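Local coordinates for protein beta-fructofuranosidase (Bifidobacterium adolescentis, PDB 6NOB) that probably hydrolyses terminal fructose residues from beta-fructofuranosides such as sucrose, at residues A[25-36]-A[64-72]; A[151-162]-A[174-185]. All blocks are in the same frame, centred on the assembly; numbering follows the deposited sequence.

Contact 1 of 2, residues A[25-36]-A[64-72]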
loop_
_atom_site.group_PDB
_atom_site.type_symbol
_atom_site.label_atom_id
_atom_site.label_comp_id
_atom_site.label_asym_id
_atom_site.label_seq_id
_atom_site.Cartn_x
_atom_site.Cartn_y
_atom_site.Cartn_z
ATOM N N GLY A 25 27.332 7.371 -18.115
ATOM C CA GLY A 25 28.658 7.760 -18.509
ATOM C C GLY A 25 29.154 8.990 -17.774
ATOM O O GLY A 25 28.600 9.409 -16.750
ATOM N N GLU A 26 30.220 9.580 -18.312
ATOM C CA GLU A 26 30.861 10.745 -17.713
ATOM C C GLU A 26 30.428 12.054 -18.363
ATOM O O GLU A 26 30.131 13.025 -17.660
ATOM C CB GLU A 26 32.387 10.603 -17.793
ATOM C CG GLU A 26 32.864 9.552 -18.784
ATOM N N GLY A 27 30.382 12.099 -19.692
ATOM C CA GLY A 27 30.096 13.333 -20.400
ATOM C C GLY A 27 28.631 13.571 -20.704
ATOM O O GLY A 27 27.771 13.411 -19.833
ATOM N N ASN A 28 28.341 13.951 -21.946
ATOM C CA ASN A 28 26.987 14.328 -22.333
ATOM C C ASN A 28 26.056 13.121 -22.311
ATOM O O ASN A 28 26.350 12.083 -22.913
ATOM C CB ASN A 28 26.993 14.959 -23.724
ATOM C CG ASN A 28 26.994 16.473 -23.678
ATOM O OD1 ASN A 28 26.489 17.075 -22.732
ATOM N ND2 ASN A 28 27.565 17.097 -24.701
ATOM N N ALA A 29 24.929 13.264 -21.618
ATOM C CA ALA A 29 23.862 12.272 -21.608
ATOM C C ALA A 29 22.690 12.832 -22.404
ATOM O O ALA A 29 22.084 13.831 -22.000
ATOM C CB ALA A 29 23.443 11.927 -20.180
ATOM N N VAL A 30 22.380 12.196 -23.534
ATOM C CA VAL A 30 21.455 12.749 -24.515
ATOM C C VAL A 30 20.377 11.730 -24.861
ATOM O O VAL A 30 20.615 10.519 -24.886
ATOM C CB VAL A 30 22.197 13.196 -25.799
ATOM C CG1 VAL A 30 21.280 13.998 -26.707
ATOM C CG2 VAL A 30 23.426 14.013 -25.446
ATOM N N VAL A 31 19.177 12.243 -25.124
ATOM C CA VAL A 31 18.092 11.490 -25.739
ATOM C C VAL A 31 17.651 12.243 -26.984
ATOM O O VAL A 31 17.467 13.465 -26.946
ATOM C CB VAL A 31 16.900 11.290 -24.782
ATOM C CG1 VAL A 31 15.903 10.314 -25.388
ATOM C CG2 VAL A 31 17.380 10.808 -23.426
ATOM N N THR A 32 17.486 11.519 -28.086
ATOM C CA THR A 32 17.031 12.119 -29.328
ATOM C C THR A 32 15.892 11.298 -29.914
ATOM O O THR A 32 15.731 10.112 -29.615
ATOM C CB THR A 32 18.167 12.244 -30.352
ATOM O OG1 THR A 32 18.858 10.993 -30.459
ATOM C CG2 THR A 32 19.145 13.328 -29.926
ATOM N N VAL A 33 15.088 11.962 -30.741
ATOM C CA VAL A 33 13.986 11.340 -31.464
ATOM C C VAL A 33 14.123 11.706 -32.934
ATOM O O VAL A 33 14.434 12.855 -33.268
ATOM C CB VAL A 33 12.610 11.782 -30.918
ATOM C CG1 VAL A 33 11.507 10.883 -31.461
ATOM C CG2 VAL A 33 12.605 11.774 -29.395
ATOM N N ALA A 34 13.899 10.728 -33.809
ATOM C CA ALA A 34 13.973 10.926 -35.248
ATOM C C ALA A 34 12.757 10.294 -35.911
ATOM O O ALA A 34 12.201 9.312 -35.410
ATOM C CB ALA A 34 15.259 10.329 -35.832
ATOM N N ASP A 35 12.344 10.862 -37.043
ATOM C CA ASP A 35 11.150 10.382 -37.730
ATOM C C ASP A 35 11.485 9.128 -38.541
ATOM O O ASP A 35 12.581 8.567 -38.445
ATOM C CB ASP A 35 10.532 11.501 -38.573
ATOM C CG ASP A 35 11.330 11.827 -39.835
ATOM O OD1 ASP A 35 12.415 11.251 -40.062
ATOM O OD2 ASP A 35 10.852 12.677 -40.615
ATOM N N GLY A 36 10.531 8.681 -39.363
ATOM C CA GLY A 36 10.707 7.435 -40.091
ATOM C C GLY A 36 11.871 7.451 -41.061
ATOM O O GLY A 36 12.489 6.413 -41.310
ATOM N N THR A 64 5.812 6.494 -36.517
ATOM C CA THR A 64 6.839 5.590 -36.020
ATOM C C THR A 64 8.130 6.388 -35.883
ATOM O O THR A 64 8.691 6.850 -36.883
ATOM C CB THR A 64 7.025 4.397 -36.953
ATOM O OG1 THR A 64 5.771 3.725 -37.129
ATOM C CG2 THR A 64 8.038 3.422 -36.369
ATOM N N VAL A 65 8.593 6.557 -34.646
ATOM C CA VAL A 65 9.772 7.356 -34.352
ATOM C C VAL A 65 10.844 6.461 -33.746
ATOM O O VAL A 65 10.566 5.393 -33.195
ATOM C CB VAL A 65 9.454 8.534 -33.409
ATOM C CG1 VAL A 65 8.411 9.446 -34.029
ATOM C CG2 VAL A 65 8.981 8.019 -32.058
ATOM N N THR A 66 12.088 6.919 -33.852
ATOM C CA THR A 66 13.251 6.217 -33.326
ATOM C C THR A 66 13.792 6.997 -32.136
ATOM O O THR A 66 14.113 8.183 -32.264
ATOM C CB THR A 66 14.329 6.064 -34.400
ATOM O OG1 THR A 66 13.857 5.190 -35.434
ATOM C CG2 THR A 66 15.606 5.499 -33.800
ATOM N N VAL A 67 13.887 6.336 -30.986
ATOM C CA VAL A 67 14.377 6.946 -29.756
ATOM C C VAL A 67 15.790 6.440 -29.503
ATOM O O VAL A 67 16.031 5.226 -29.506
ATOM C CB VAL A 67 13.457 6.634 -28.564
ATOM C CG1 VAL A 67 13.859 7.461 -27.352
ATOM C CG2 VAL A 67 12.001 6.885 -28.937
ATOM N N ALA A 68 16.720 7.367 -29.286
ATOM C CA ALA A 68 18.131 7.039 -29.140
ATOM C C ALA A 68 18.650 7.590 -27.823
ATOM O O ALA A 68 18.408 8.757 -27.495
ATOM C CB ALA A 68 18.951 7.600 -30.307
ATOM N N ALA A 69 19.364 6.752 -27.077
ATOM C CA ALA A 69 19.991 7.142 -25.822
ATOM C C ALA A 69 21.501 7.003 -25.940
ATOM O O ALA A 69 22.001 6.077 -26.585
ATOM C CB ALA A 69 19.482 6.291 -24.658
ATOM N N SER A 70 22.226 7.929 -25.317
ATOM C CA SER A 70 23.678 7.854 -25.259
ATOM C C SER A 70 24.135 8.562 -23.995
ATOM O O SER A 70 23.704 9.686 -23.719
ATOM C CB SER A 70 24.327 8.485 -26.497
ATOM O OG SER A 70 25.669 8.052 -26.660
ATOM N N GLY A 71 25.000 7.902 -23.232
ATOM C CA GLY A 71 25.437 8.423 -21.959
ATOM C C GLY A 71 24.447 8.249 -20.833
ATOM O O GLY A 71 24.696 8.749 -19.728
ATOM N N LEU A 72 23.332 7.567 -21.075
ATOM C CA LEU A 72 22.343 7.320 -20.038
ATOM C C LEU A 72 21.654 5.995 -20.324
ATOM O O LEU A 72 21.870 5.370 -21.364
ATOM C CB LEU A 72 21.329 8.467 -19.946
ATOM C CG LEU A 72 20.588 8.892 -21.216
ATOM C CD1 LEU A 72 19.357 8.034 -21.471
ATOM C CD2 LEU A 72 20.206 10.361 -21.132
#
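Residues Val-30 to Ala-34 run antiparallel to Thr-66 to Ser-70, the axes of strands 30-34 and 64-70 approaching to 4.7 Å with an angle of 159° between their directions. The pairs Val-30/Ser-70, Thr-32/Ala-68 and Ala-34/Thr-66 each exchange two backbone hydrogen bonds, the shortest from Val-30 N to Ser-70 O at 2.8 Å. At the intervening non-hydrogen-bonded pairs, Val-31/Ala-69 and Val-33/Val-67, CA-H...O contacts fill in, as between Val-31 CA and Ala-68 O (3.3 Å). Side-chain direction then alternates. Val-31, Val-33, Val-67 and Ala-69 take the buried face, where CG1 of Val-31 meets CG1 of Val-67 at 4.0 Å, while CG1 of Val-33 rests on CB of Val-65 (3.7 Å). These are the two central strands of a four-stranded antiparallel sheet, bordered by strands 5-10 and 40-45. Leu-17 and Leu-19 of strand 16-23, which belongs to a second sheet, touch Val-67 and Val-31, an arrangement consistent with a small beta sandwich. Gly-71 carries the chain from one sheet to the other: its phi is positive (78°), and a CB here would clash with Asn-28 O. Just beyond it, Leu-72 crosses Val-31 at about a right angle, and its CD2 lies 3.7 Å from both CG2 of Val-31 and CB of Ala-29. On the other, partly exposed face, Thr-32 has its OG1 tucked between backbone N and carbonyl carbon (chi1 49°), which brings this oxygen over to the methyl of Ala-68, 3.4 Å from its CB.

Contact 2 of 2, residues A[151-162]-A[174-185]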
loop_
_atom_site.group_PDB
_atom_site.type_symbol
_atom_site.label_atom_id
_atom_site.label_comp_id
_atom_site.label_asym_id
_atom_site.label_seq_id
_atom_site.Cartn_x
_atom_site.Cartn_y
_atom_site.Cartn_z
ATOM N N TYR A 151 13.309 3.528 -10.865
ATOM C CA TYR A 151 14.682 3.295 -11.291
ATOM C C TYR A 151 15.245 1.942 -10.877
ATOM O O TYR A 151 16.365 1.612 -11.286
ATOM C CB TYR A 151 15.599 4.402 -10.752
ATOM C CG TYR A 151 15.321 5.757 -11.349
ATOM C CD1 TYR A 151 15.837 6.109 -12.589
ATOM C CD2 TYR A 151 14.527 6.681 -10.679
ATOM C CE1 TYR A 151 15.579 7.348 -13.142
ATOM C CE2 TYR A 151 14.263 7.922 -11.222
ATOM C CZ TYR A 151 14.790 8.250 -12.453
ATOM O OH TYR A 151 14.526 9.485 -12.996
ATOM N N GLY A 152 14.522 1.155 -10.093
ATOM C CA GLY A 152 15.090 -0.095 -9.630
ATOM C C GLY A 152 14.060 -0.986 -8.976
ATOM O O GLY A 152 12.866 -0.681 -8.948
ATOM N N PHE A 153 14.554 -2.103 -8.438
ATOM C CA PHE A 153 13.719 -3.124 -7.821
ATOM C C PHE A 153 13.516 -2.915 -6.327
ATOM O O PHE A 153 12.608 -3.519 -5.748
ATOM C CB PHE A 153 14.334 -4.508 -8.062
ATOM C CG PHE A 153 13.360 -5.646 -7.926
ATOM C CD1 PHE A 153 12.421 -5.899 -8.916
ATOM C CD2 PHE A 153 13.394 -6.471 -6.813
ATOM C CE1 PHE A 153 11.529 -6.952 -8.793
ATOM C CE2 PHE A 153 12.506 -7.523 -6.683
ATOM C CZ PHE A 153 11.571 -7.764 -7.675
ATOM N N GLY A 154 14.340 -2.083 -5.684
ATOM C CA GLY A 154 14.204 -1.786 -4.282
ATOM C C GLY A 154 13.685 -0.375 -4.040
ATOM O O GLY A 154 13.389 0.384 -4.960
ATOM N N TRP A 155 13.578 -0.038 -2.758
ATOM C CA TRP A 155 13.157 1.301 -2.375
ATOM C C TRP A 155 14.233 2.316 -2.747
ATOM O O TRP A 155 15.431 2.026 -2.689
ATOM C CB TRP A 155 12.862 1.355 -0.874
ATOM C CG TRP A 155 12.283 2.664 -0.427
ATOM C CD1 TRP A 155 10.959 2.970 -0.271
ATOM C CD2 TRP A 155 13.011 3.848 -0.080
ATOM N NE1 TRP A 155 10.820 4.273 0.147
ATOM C CE2 TRP A 155 12.066 4.833 0.272
ATOM C CE3 TRP A 155 14.372 4.172 -0.033
ATOM C CZ2 TRP A 155 12.438 6.115 0.665
ATOM C CZ3 TRP A 155 14.738 5.446 0.352
ATOM C CH2 TRP A 155 13.776 6.402 0.697
ATOM N N ASP A 156 13.801 3.510 -3.143
ATOM C CA ASP A 156 14.710 4.601 -3.480
ATOM C C ASP A 156 13.941 5.910 -3.344
ATOM O O ASP A 156 12.843 5.942 -2.776
ATOM C CB ASP A 156 15.301 4.414 -4.883
ATOM C CG ASP A 156 16.685 5.021 -5.025
ATOM O OD1 ASP A 156 17.033 5.921 -4.231
ATOM O OD2 ASP A 156 17.423 4.594 -5.937
ATOM N N ASN A 157 14.517 6.994 -3.868
ATOM C CA ASN A 157 13.894 8.310 -3.778
ATOM C C ASN A 157 12.467 8.262 -4.314
ATOM O O ASN A 157 12.219 7.785 -5.426
ATOM C CB ASN A 157 14.723 9.339 -4.545
ATOM C CG ASN A 157 16.043 9.655 -3.856
ATOM O OD1 ASN A 157 16.086 9.897 -2.648
ATOM N ND2 ASN A 157 17.128 9.654 -4.626
ATOM N N MET A 158 11.533 8.763 -3.513
ATOM C CA MET A 158 10.132 8.398 -3.647
ATOM C C MET A 158 9.392 9.311 -4.617
ATOM O O MET A 158 9.464 10.540 -4.511
ATOM C CB MET A 158 9.455 8.418 -2.276
ATOM C CG MET A 158 9.566 7.094 -1.543
ATOM S SD MET A 158 8.615 5.803 -2.372
ATOM C CE MET A 158 9.890 4.834 -3.168
ATOM N N HIS A 159 8.688 8.691 -5.562
ATOM C CA HIS A 159 7.736 9.325 -6.461
ATOM C C HIS A 159 6.322 8.928 -6.051
ATOM O O HIS A 159 6.114 8.070 -5.189
ATOM C CB HIS A 159 7.974 8.912 -7.920
ATOM C CG HIS A 159 9.375 9.110 -8.410
ATOM N ND1 HIS A 159 10.478 8.600 -7.757
ATOM C CD2 HIS A 159 9.846 9.732 -9.517
ATOM C CE1 HIS A 159 11.569 8.918 -8.430
ATOM N NE2 HIS A 159 11.213 9.604 -9.503
ATOM N N TRP A 160 5.340 9.538 -6.709
ATOM C CA TRP A 160 3.943 9.129 -6.603
ATOM C C TRP A 160 3.503 8.563 -7.948
ATOM O O TRP A 160 3.457 9.289 -8.947
ATOM C CB TRP A 160 3.049 10.299 -6.200
ATOM C CG TRP A 160 2.942 10.523 -4.725
ATOM C CD1 TRP A 160 3.940 10.420 -3.801
ATOM C CD2 TRP A 160 1.763 10.897 -4.004
ATOM N NE1 TRP A 160 3.456 10.710 -2.549
ATOM C CE2 TRP A 160 2.121 11.005 -2.647
ATOM C CE3 TRP A 160 0.440 11.150 -4.375
ATOM C CZ2 TRP A 160 1.203 11.354 -1.659
ATOM C CZ3 TRP A 160 -0.470 11.494 -3.394
ATOM C CH2 TRP A 160 -0.086 11.595 -2.053
ATOM N N GLY A 161 3.190 7.269 -7.974
ATOM C CA GLY A 161 2.482 6.703 -9.101
ATOM C C GLY A 161 0.999 7.013 -9.020
ATOM O O GLY A 161 0.496 7.498 -8.008
ATOM N N HIS A 162 0.284 6.725 -10.106
ATOM C CA HIS A 162 -1.117 7.123 -10.184
ATOM C C HIS A 162 -1.883 6.182 -11.102
ATOM O O HIS A 162 -1.446 5.908 -12.224
ATOM C CB HIS A 162 -1.238 8.571 -10.678
ATOM C CG HIS A 162 -2.614 9.149 -10.542
ATOM N ND1 HIS A 162 -2.992 10.318 -11.165
ATOM C CD2 HIS A 162 -3.700 8.719 -9.857
ATOM C CE1 HIS A 162 -4.252 10.585 -10.868
ATOM N NE2 HIS A 162 -4.704 9.630 -10.076
ATOM N N LEU A 174 -1.927 5.999 -15.129
ATOM C CA LEU A 174 -1.827 7.427 -15.410
ATOM C C LEU A 174 -0.366 7.870 -15.320
ATOM O O LEU A 174 0.483 7.078 -14.896
ATOM C CB LEU A 174 -2.714 8.205 -14.435
ATOM C CG LEU A 174 -4.211 8.029 -14.692
ATOM C CD1 LEU A 174 -5.027 8.846 -13.706
ATOM C CD2 LEU A 174 -4.554 8.404 -16.131
ATOM N N PRO A 175 -0.019 9.094 -15.722
ATOM C CA PRO A 175 1.380 9.526 -15.618
ATOM C C PRO A 175 1.835 9.668 -14.172
ATOM O O PRO A 175 1.035 9.813 -13.243
ATOM C CB PRO A 175 1.390 10.886 -16.328
ATOM C CG PRO A 175 0.201 10.864 -17.207
ATOM C CD PRO A 175 -0.830 10.078 -16.463
ATOM N N VAL A 176 3.160 9.626 -13.998
ATOM C CA VAL A 176 3.756 9.835 -12.683
ATOM C C VAL A 176 3.328 11.192 -12.146
ATOM O O VAL A 176 3.383 12.207 -12.852
ATOM C CB VAL A 176 5.285 9.710 -12.764
ATOM C CG1 VAL A 176 5.937 10.246 -11.498
ATOM C CG2 VAL A 176 5.679 8.260 -12.994
ATOM N N PHE A 177 2.894 11.213 -10.886
ATOM C CA PHE A 177 2.194 12.353 -10.307
ATOM C C PHE A 177 3.112 13.301 -9.541
ATOM O O PHE A 177 3.135 14.502 -9.828
ATOM C CB PHE A 177 1.074 11.848 -9.394
ATOM C CG PHE A 177 0.185 12.931 -8.874
ATOM C CD1 PHE A 177 -0.690 13.589 -9.725
ATOM C CD2 PHE A 177 0.218 13.290 -7.538
ATOM C CE1 PHE A 177 -1.511 14.589 -9.253
ATOM C CE2 PHE A 177 -0.603 14.289 -7.060
ATOM C CZ PHE A 177 -1.471 14.939 -7.918
ATOM N N LEU A 178 3.856 12.793 -8.561
ATOM C CA LEU A 178 4.812 13.590 -7.805
ATOM C C LEU A 178 6.185 12.939 -7.883
ATOM O O LEU A 178 6.311 11.738 -8.130
ATOM C CB LEU A 178 4.387 13.754 -6.340
ATOM C CG LEU A 178 3.266 14.762 -6.083
ATOM C CD1 LEU A 178 2.607 14.489 -4.743
ATOM C CD2 LEU A 178 3.801 16.184 -6.143
ATOM N N GLU A 179 7.217 13.745 -7.666
ATOM C CA GLU A 179 8.596 13.336 -7.887
ATOM C C GLU A 179 9.462 13.841 -6.751
ATOM O O GLU A 179 9.055 14.733 -5.995
ATOM C CB GLU A 179 9.100 13.863 -9.237
ATOM C CG GLU A 179 8.340 13.278 -10.414
ATOM C CD GLU A 179 8.880 13.720 -11.755
ATOM O OE1 GLU A 179 9.937 14.382 -11.793
ATOM O OE2 GLU A 179 8.240 13.399 -12.777
ATOM N N PRO A 180 10.666 13.281 -6.579
ATOM C CA PRO A 180 11.547 13.736 -5.499
ATOM C C PRO A 180 11.939 15.194 -5.669
ATOM O O PRO A 180 11.916 15.746 -6.772
ATOM C CB PRO A 180 12.774 12.823 -5.625
ATOM C CG PRO A 180 12.285 11.624 -6.343
ATOM C CD PRO A 180 11.237 12.122 -7.292
ATOM N N GLN A 181 12.296 15.816 -4.547
ATOM C CA GLN A 181 12.871 17.150 -4.591
ATOM C C GLN A 181 14.035 17.170 -5.582
ATOM O O GLN A 181 14.799 16.201 -5.653
ATOM C CB GLN A 181 13.362 17.577 -3.204
ATOM C CG GLN A 181 12.285 17.645 -2.129
ATOM C CD GLN A 181 12.150 16.344 -1.365
ATOM O OE1 GLN A 181 11.606 15.367 -1.878
ATOM N NE2 GLN A 181 12.654 16.321 -0.133
ATOM N N PRO A 182 14.185 18.237 -6.367
ATOM C CA PRO A 182 15.237 18.248 -7.401
ATOM C C PRO A 182 16.637 17.994 -6.865
ATOM O O PRO A 182 17.439 17.329 -7.533
ATOM C CB PRO A 182 15.107 19.652 -8.003
ATOM C CG PRO A 182 13.664 20.020 -7.778
ATOM C CD PRO A 182 13.302 19.414 -6.450
ATOM N N GLU A 183 16.946 18.495 -5.665
ATOM C CA GLU A 183 18.287 18.337 -5.114
ATOM C C GLU A 183 18.636 16.881 -4.836
ATOM O O GLU A 183 19.820 16.555 -4.693
ATOM C CB GLU A 183 18.427 19.158 -3.830
ATOM C CG GLU A 183 18.134 20.639 -4.002
ATOM C CD GLU A 183 16.741 21.017 -3.535
ATOM O OE1 GLU A 183 15.807 20.215 -3.730
ATOM O OE2 GLU A 183 16.576 22.120 -2.973
ATOM N N LEU A 184 17.639 15.996 -4.759
ATOM C CA LEU A 184 17.918 14.590 -4.496
ATOM C C LEU A 184 18.620 13.913 -5.665
ATOM O O LEU A 184 19.189 12.830 -5.490
ATOM C CB LEU A 184 16.623 13.853 -4.160
ATOM C CG LEU A 184 16.097 14.132 -2.751
ATOM C CD1 LEU A 184 14.688 13.603 -2.581
ATOM C CD2 LEU A 184 17.026 13.532 -1.707
ATOM N N HIS A 185 18.593 14.526 -6.848
ATOM C CA HIS A 185 19.283 14.007 -8.018
ATOM C C HIS A 185 20.546 14.787 -8.356
ATOM O O HIS A 185 21.219 14.452 -9.336
ATOM C CB HIS A 185 18.338 13.996 -9.225
ATOM C CG HIS A 185 17.283 12.937 -9.149
ATOM N ND1 HIS A 185 16.208 12.892 -10.008
ATOM C CD2 HIS A 185 17.138 11.884 -8.310
ATOM C CE1 HIS A 185 15.444 11.858 -9.703
ATOM N NE2 HIS A 185 15.987 11.230 -8.676
HETATM O O HOH W 1 16.219 8.686 -7.343
HETATM O O HOH W 2 19.671 10.824 -3.652
HETATM O O HOH W 3 -1.279 11.231 -13.117
#
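Two waters grip the amide nitrogen of Asn-157, each accepting from ND2 at 3.0 Å and each leading across the contact: one is hydrogen-bonded to His-185 NE2, the other donates to Leu-184 O. OD1 of the same amide takes the backbone N-H of Gly-192, so both ends of the group are engaged and its rotation is defined. Farther along, Trp-160 is held through its backbone. Its O accepts from Phe-177 N (2.8 Å) nearly in line with the C=O, whereas its N donates to Leu-178 O (2.8 Å) from 42° out of that carbonyl's plane. Phe-177 and Leu-178 thus both face Trp-160, a classic beta bulge. Family 32 enzymes carry a five-bladed beta-propeller catalytic domain; here strand 159-165 of one blade is met by the segment that leads on to strand 190-202 in another sheet. The indole receives CD1 of Leu-178 over one face, while NE1 bonds to Phe-195 O. The His-159 ring is covered by Pro-180, whose CD stands 3.3 Å from the ring centroid and 10° off the normal, a CH-pi contact, and ND1 makes a weak bond to Asn-157 O. Losing that ring to an alanine here would probably uncover Pro-180 CD on this side and leave Asn-157 O without its weak donor. With CG anti to the backbone N (chi1 -169°), His-162 lies alongside Leu-174, whose CD1 sits 3.6 Å from the imidazole centroid. A water in the plane of this ring lies 2.8 Å from ND1 and donates to Pro-175 O; NE2 is hydrogen-bonded with His-143 ND1.

Along the chain the two contacts come in series, contact 1 closing at residue 72 before contact 2 opens at 151. Their centres are 22 Å apart and their nearest atoms about 9 Å, so they do not touch, and they share no sheet. Contact 1 joins strands of the N-terminal region, its centre 35 Å from that of the chain; contact 2, at 15 Å, lies within the propeller. The two regions nevertheless meet: Asp-156 of contact 2 forms a salt bridge with Arg-52 of strand 52-58, Glu-179 a hydrogen bond with His-54 of the same strand, and Val-176 N bonds to Tyr-78 OH of strand 72-80. The second sheet of the N-terminal region therefore links that region to the propeller.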